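Local atomic coordinates of 33 kDa chaperonin (Thermotoga maritima, PDB entry 1VQ0), a protein that probably acts as a redox-regulated molecular chaperone, protecting thermally unfolding and oxidatively damaged proteins from irreversible aggregation. Residues A[115-127]-A[138-152]. Sequence-based numbering, arbitrary orientation.
Sequences DVAGAIGQGVLRV and VSQVPLVSGEIAEDL
At the edge of the Arg126 guanidinium, in its plane, sits Gln140 OE1, 3.1 Å from NH1; the donor nonetheless stands above the amide's carbonyl plane, the two flat groups being turned 65° apart. Val124 packs on the same face of that amide, its CG1 3.6 Å from Gln140 NE2. With CG anti to the backbone N (chi1 -177°), Gln140 extends alongside Arg126, whose NH2 makes salt bridges with Glu77 and Asp75. The backbones of strands 123-127 and 138-142 form an antiparallel hairpin, Leu125 and Val141 exchanging two backbone hydrogen bonds; the second subunit's strand pairs with Val138 to Gln140, carrying the sheet across the dimer interface. Past the hairpin the chain packs against helix 116-120, where Ile120 CG2 presses tightly on Leu143 CD1 (3.5 Å). Asp151 shapes this loop: OD1 accepts from the backbone N of Val144, Ser145 and Gly146, OD2 from Ile148 N, while its CB touches Leu125 CD1 at 3.6 Å. An alanine here would keep that CB contact but would probably leave four amides without their acceptor and free the loop to shift against Ile120. One buried carboxylate gathering so many N-H groups implies that its negative charge is likely to be well stabilised.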
loop_
_atom_site.group_PDB
_atom_site.type_symbol
_atom_site.label_atom_id
_atom_site.label_comp_id
_atom_site.label_asym_id
_atom_site.label_seq_id
_atom_site.Cartn_x
_atom_site.Cartn_y
_atom_site.Cartn_z
ATOM N N ASP A 115 15.929 -15.504 -16.912
ATOM C CA ASP A 115 16.341 -14.408 -16.040
ATOM C C ASP A 115 15.163 -13.583 -15.606
ATOM O O ASP A 115 14.978 -12.427 -16.007
ATOM C CB ASP A 115 17.392 -13.534 -16.715
ATOM C CG ASP A 115 18.032 -12.576 -15.779
ATOM O OD1 ASP A 115 17.847 -12.723 -14.531
ATOM O OD2 ASP A 115 18.739 -11.664 -16.219
ATOM N N VAL A 116 14.350 -14.208 -14.756
ATOM C CA VAL A 116 13.176 -13.545 -14.174
ATOM C C VAL A 116 13.566 -12.263 -13.436
ATOM O O VAL A 116 12.991 -11.192 -13.685
ATOM C CB VAL A 116 12.407 -14.545 -13.294
ATOM C CG1 VAL A 116 11.267 -13.878 -12.535
ATOM C CG2 VAL A 116 11.890 -15.686 -14.166
ATOM N N ALA A 117 14.601 -12.341 -12.580
ATOM C CA ALA A 117 15.068 -11.205 -11.789
ATOM C C ALA A 117 15.501 -10.057 -12.723
ATOM O O ALA A 117 15.165 -8.897 -12.521
ATOM C CB ALA A 117 16.210 -11.641 -10.838
ATOM N N GLY A 118 16.245 -10.395 -13.758
ATOM C CA GLY A 118 16.683 -9.415 -14.755
ATOM C C GLY A 118 15.483 -8.838 -15.496
ATOM O O GLY A 118 15.416 -7.657 -15.788
ATOM N N ALA A 119 14.499 -9.679 -15.814
ATOM C CA ALA A 119 13.337 -9.153 -16.546
ATOM C C ALA A 119 12.628 -8.086 -15.714
ATOM O O ALA A 119 12.150 -7.102 -16.229
ATOM C CB ALA A 119 12.385 -10.256 -16.880
ATOM N N ILE A 120 12.521 -8.322 -14.396
ATOM C CA ILE A 120 11.795 -7.398 -13.505
ATOM C C ILE A 120 12.637 -6.191 -13.093
ATOM O O ILE A 120 12.149 -5.049 -13.002
ATOM C CB ILE A 120 11.278 -8.175 -12.278
ATOM C CG1 ILE A 120 10.169 -9.141 -12.718
ATOM C CG2 ILE A 120 10.842 -7.193 -11.129
ATOM C CD1 ILE A 120 9.800 -10.152 -11.656
ATOM N N GLY A 121 13.896 -6.441 -12.815
ATOM C CA GLY A 121 14.779 -5.378 -12.354
ATOM C C GLY A 121 14.453 -4.912 -10.943
ATOM O O GLY A 121 13.850 -5.650 -10.146
ATOM N N GLN A 122 14.843 -3.690 -10.673
ATOM C CA GLN A 122 14.694 -3.011 -9.396
ATOM C C GLN A 122 13.279 -2.515 -9.302
ATOM O O GLN A 122 12.805 -1.842 -10.212
ATOM C CB GLN A 122 15.584 -1.759 -9.320
ATOM C CG GLN A 122 17.069 -1.983 -9.324
ATOM C CD GLN A 122 17.441 -3.118 -8.462
ATOM O OE1 GLN A 122 17.354 -3.017 -7.232
ATOM N NE2 GLN A 122 17.790 -4.242 -9.088
ATOM N N GLY A 123 12.634 -2.783 -8.188
ATOM C CA GLY A 123 11.273 -2.371 -8.013
ATOM C C GLY A 123 10.575 -2.904 -6.782
ATOM O O GLY A 123 11.201 -3.173 -5.765
ATOM N N VAL A 124 9.255 -3.016 -6.889
ATOM C CA VAL A 124 8.383 -3.209 -5.726
ATOM C C VAL A 124 7.327 -4.306 -6.005
ATOM O O VAL A 124 7.006 -4.633 -7.145
ATOM C CB VAL A 124 7.620 -1.860 -5.322
ATOM C CG1 VAL A 124 8.543 -0.782 -5.125
ATOM C CG2 VAL A 124 6.573 -1.427 -6.347
ATOM N N LEU A 125 6.797 -4.850 -4.923
ATOM C CA LEU A 125 5.691 -5.766 -4.997
ATOM C C LEU A 125 4.502 -5.221 -4.197
ATOM O O LEU A 125 4.659 -4.804 -3.085
ATOM C CB LEU A 125 6.133 -7.126 -4.491
ATOM C CG LEU A 125 5.110 -8.263 -4.384
ATOM C CD1 LEU A 125 5.862 -9.605 -4.264
ATOM C CD2 LEU A 125 4.260 -8.090 -3.200
ATOM N N ARG A 126 3.345 -5.207 -4.850
ATOM C CA ARG A 126 2.044 -4.810 -4.329
ATOM C C ARG A 126 1.085 -5.982 -4.286
ATOM O O ARG A 126 1.068 -6.775 -5.195
ATOM C CB ARG A 126 1.395 -3.713 -5.208
ATOM C CG ARG A 126 1.956 -2.418 -4.956
ATOM C CD ARG A 126 1.330 -1.227 -5.648
ATOM N NE ARG A 126 1.628 -1.291 -7.037
ATOM C CZ ARG A 126 2.610 -0.687 -7.666
ATOM N NH1 ARG A 126 3.438 0.105 -7.059
ATOM N NH2 ARG A 126 2.719 -0.868 -8.964
ATOM N N VAL A 127 0.311 -6.052 -3.208
ATOM C CA VAL A 127 -0.841 -6.948 -3.082
ATOM C C VAL A 127 -2.088 -6.125 -2.786
ATOM O O VAL A 127 -2.148 -5.376 -1.791
ATOM C CB VAL A 127 -0.604 -8.065 -2.090
ATOM C CG1 VAL A 127 -1.885 -8.923 -1.860
ATOM C CG2 VAL A 127 0.573 -8.911 -2.592
ATOM N N VAL A 138 -4.427 -2.276 0.065
ATOM C CA VAL A 138 -3.212 -2.366 -0.764
ATOM C C VAL A 138 -1.976 -2.298 0.139
ATOM O O VAL A 138 -1.876 -1.446 1.028
ATOM C CB VAL A 138 -3.028 -1.228 -1.796
ATOM C CG1 VAL A 138 -1.838 -1.538 -2.725
ATOM C CG2 VAL A 138 -4.286 -0.903 -2.572
ATOM N N SER A 139 -1.022 -3.178 -0.128
ATOM C CA SER A 139 0.185 -3.225 0.636
ATOM C C SER A 139 1.336 -3.358 -0.327
ATOM O O SER A 139 1.291 -4.179 -1.202
ATOM C CB SER A 139 0.060 -4.336 1.703
ATOM O OG SER A 139 1.305 -4.565 2.356
ATOM N N GLN A 140 2.354 -2.501 -0.175
ATOM C CA GLN A 140 3.547 -2.431 -1.022
ATOM C C GLN A 140 4.845 -2.624 -0.240
ATOM O O GLN A 140 5.064 -2.043 0.799
ATOM C CB GLN A 140 3.602 -1.116 -1.792
ATOM C CG GLN A 140 4.792 -1.031 -2.750
ATOM C CD GLN A 140 4.943 0.324 -3.426
ATOM O OE1 GLN A 140 4.004 0.768 -4.065
ATOM N NE2 GLN A 140 6.102 1.005 -3.241
ATOM N N VAL A 141 5.690 -3.506 -0.752
ATOM C CA VAL A 141 6.980 -3.802 -0.148
ATOM C C VAL A 141 8.064 -3.756 -1.238
ATOM O O VAL A 141 7.768 -4.024 -2.389
ATOM C CB VAL A 141 6.963 -5.168 0.616
ATOM C CG1 VAL A 141 5.966 -5.159 1.754
ATOM C CG2 VAL A 141 6.760 -6.350 -0.315
ATOM N N PRO A 142 9.311 -3.473 -0.871
ATOM C CA PRO A 142 10.372 -3.545 -1.813
ATOM C C PRO A 142 10.640 -4.993 -2.191
ATOM O O PRO A 142 10.339 -5.880 -1.404
ATOM C CB PRO A 142 11.563 -2.882 -1.113
ATOM C CG PRO A 142 11.191 -2.856 0.375
ATOM C CD PRO A 142 9.761 -3.149 0.471
ATOM N N LEU A 143 11.120 -5.212 -3.425
ATOM C CA LEU A 143 11.431 -6.580 -3.861
ATOM C C LEU A 143 12.642 -7.018 -3.067
ATOM O O LEU A 143 13.457 -6.217 -2.694
ATOM C CB LEU A 143 11.707 -6.648 -5.352
ATOM C CG LEU A 143 10.553 -6.465 -6.282
ATOM C CD1 LEU A 143 11.129 -6.277 -7.769
ATOM C CD2 LEU A 143 9.556 -7.659 -6.210
ATOM N N VAL A 144 12.683 -8.293 -2.764
ATOM C CA VAL A 144 13.773 -8.932 -2.113
ATOM C C VAL A 144 14.807 -9.491 -3.111
ATOM O O VAL A 144 15.993 -9.430 -2.854
ATOM C CB VAL A 144 13.236 -10.173 -1.308
ATOM C CG1 VAL A 144 14.404 -11.173 -1.000
ATOM C CG2 VAL A 144 12.597 -9.703 -0.049
ATOM N N SER A 145 14.342 -10.172 -4.154
ATOM C CA SER A 145 15.223 -10.827 -5.157
ATOM C C SER A 145 14.688 -10.734 -6.569
ATOM O O SER A 145 15.461 -10.854 -7.496
ATOM C CB SER A 145 15.391 -12.314 -4.875
ATOM O OG SER A 145 14.202 -13.055 -5.049
ATOM N N GLY A 146 13.392 -10.558 -6.754
ATOM C CA GLY A 146 12.844 -10.470 -8.135
ATOM C C GLY A 146 12.591 -11.806 -8.825
ATOM O O GLY A 146 12.287 -11.808 -9.996
ATOM N N GLU A 147 12.701 -12.919 -8.077
ATOM C CA GLU A 147 12.362 -14.251 -8.497
ATOM C C GLU A 147 10.894 -14.563 -8.258
ATOM O O GLU A 147 10.458 -15.649 -8.598
ATOM C CB GLU A 147 13.144 -15.279 -7.629
ATOM C CG GLU A 147 14.658 -15.195 -7.714
ATOM C CD GLU A 147 15.186 -15.525 -9.081
ATOM O OE1 GLU A 147 14.592 -16.399 -9.738
ATOM O OE2 GLU A 147 16.188 -14.910 -9.495
ATOM N N ILE A 148 10.170 -13.667 -7.578
ATOM C CA ILE A 148 8.716 -13.790 -7.279
ATOM C C ILE A 148 8.376 -14.625 -6.019
ATOM O O ILE A 148 7.716 -14.124 -5.121
ATOM C CB ILE A 148 7.863 -14.188 -8.574
ATOM C CG1 ILE A 148 8.148 -13.151 -9.671
ATOM C CG2 ILE A 148 6.305 -14.160 -8.303
ATOM C CD1 ILE A 148 7.548 -13.435 -11.007
ATOM N N ALA A 149 8.817 -15.883 -5.953
ATOM C CA ALA A 149 8.511 -16.739 -4.805
ATOM C C ALA A 149 8.894 -16.001 -3.541
ATOM O O ALA A 149 8.043 -15.701 -2.682
ATOM C CB ALA A 149 9.235 -18.130 -4.873
ATOM N N GLU A 150 10.161 -15.651 -3.484
ATOM C CA GLU A 150 10.732 -15.075 -2.247
ATOM C C GLU A 150 10.181 -13.689 -1.917
ATOM O O GLU A 150 10.083 -13.330 -0.760
ATOM C CB GLU A 150 12.264 -14.991 -2.330
ATOM C CG GLU A 150 12.890 -14.848 -0.965
ATOM C CD GLU A 150 14.397 -14.683 -0.993
ATOM O OE1 GLU A 150 14.943 -14.698 -2.112
ATOM O OE2 GLU A 150 14.986 -14.508 0.118
ATOM N N ASP A 151 9.958 -12.902 -2.965
ATOM C CA ASP A 151 9.329 -11.604 -2.853
ATOM C C ASP A 151 7.936 -11.721 -2.183
ATOM O O ASP A 151 7.641 -10.958 -1.292
ATOM C CB ASP A 151 9.188 -10.976 -4.196
ATOM C CG ASP A 151 10.501 -10.858 -4.946
ATOM O OD1 ASP A 151 11.495 -10.274 -4.424
ATOM O OD2 ASP A 151 10.556 -11.286 -6.099
ATOM N N LEU A 152 7.174 -12.739 -2.567
ATOM C CA LEU A 152 5.833 -12.993 -2.051
ATOM C C LEU A 152 5.884 -13.516 -0.653
ATOM O O LEU A 152 5.116 -13.081 0.196
ATOM C CB LEU A 152 5.058 -14.004 -2.897
ATOM C CG LEU A 152 3.593 -13.676 -3.190
ATOM C CD1 LEU A 152 2.854 -14.846 -3.452
ATOM C CD2 LEU A 152 2.879 -12.992 -2.223
#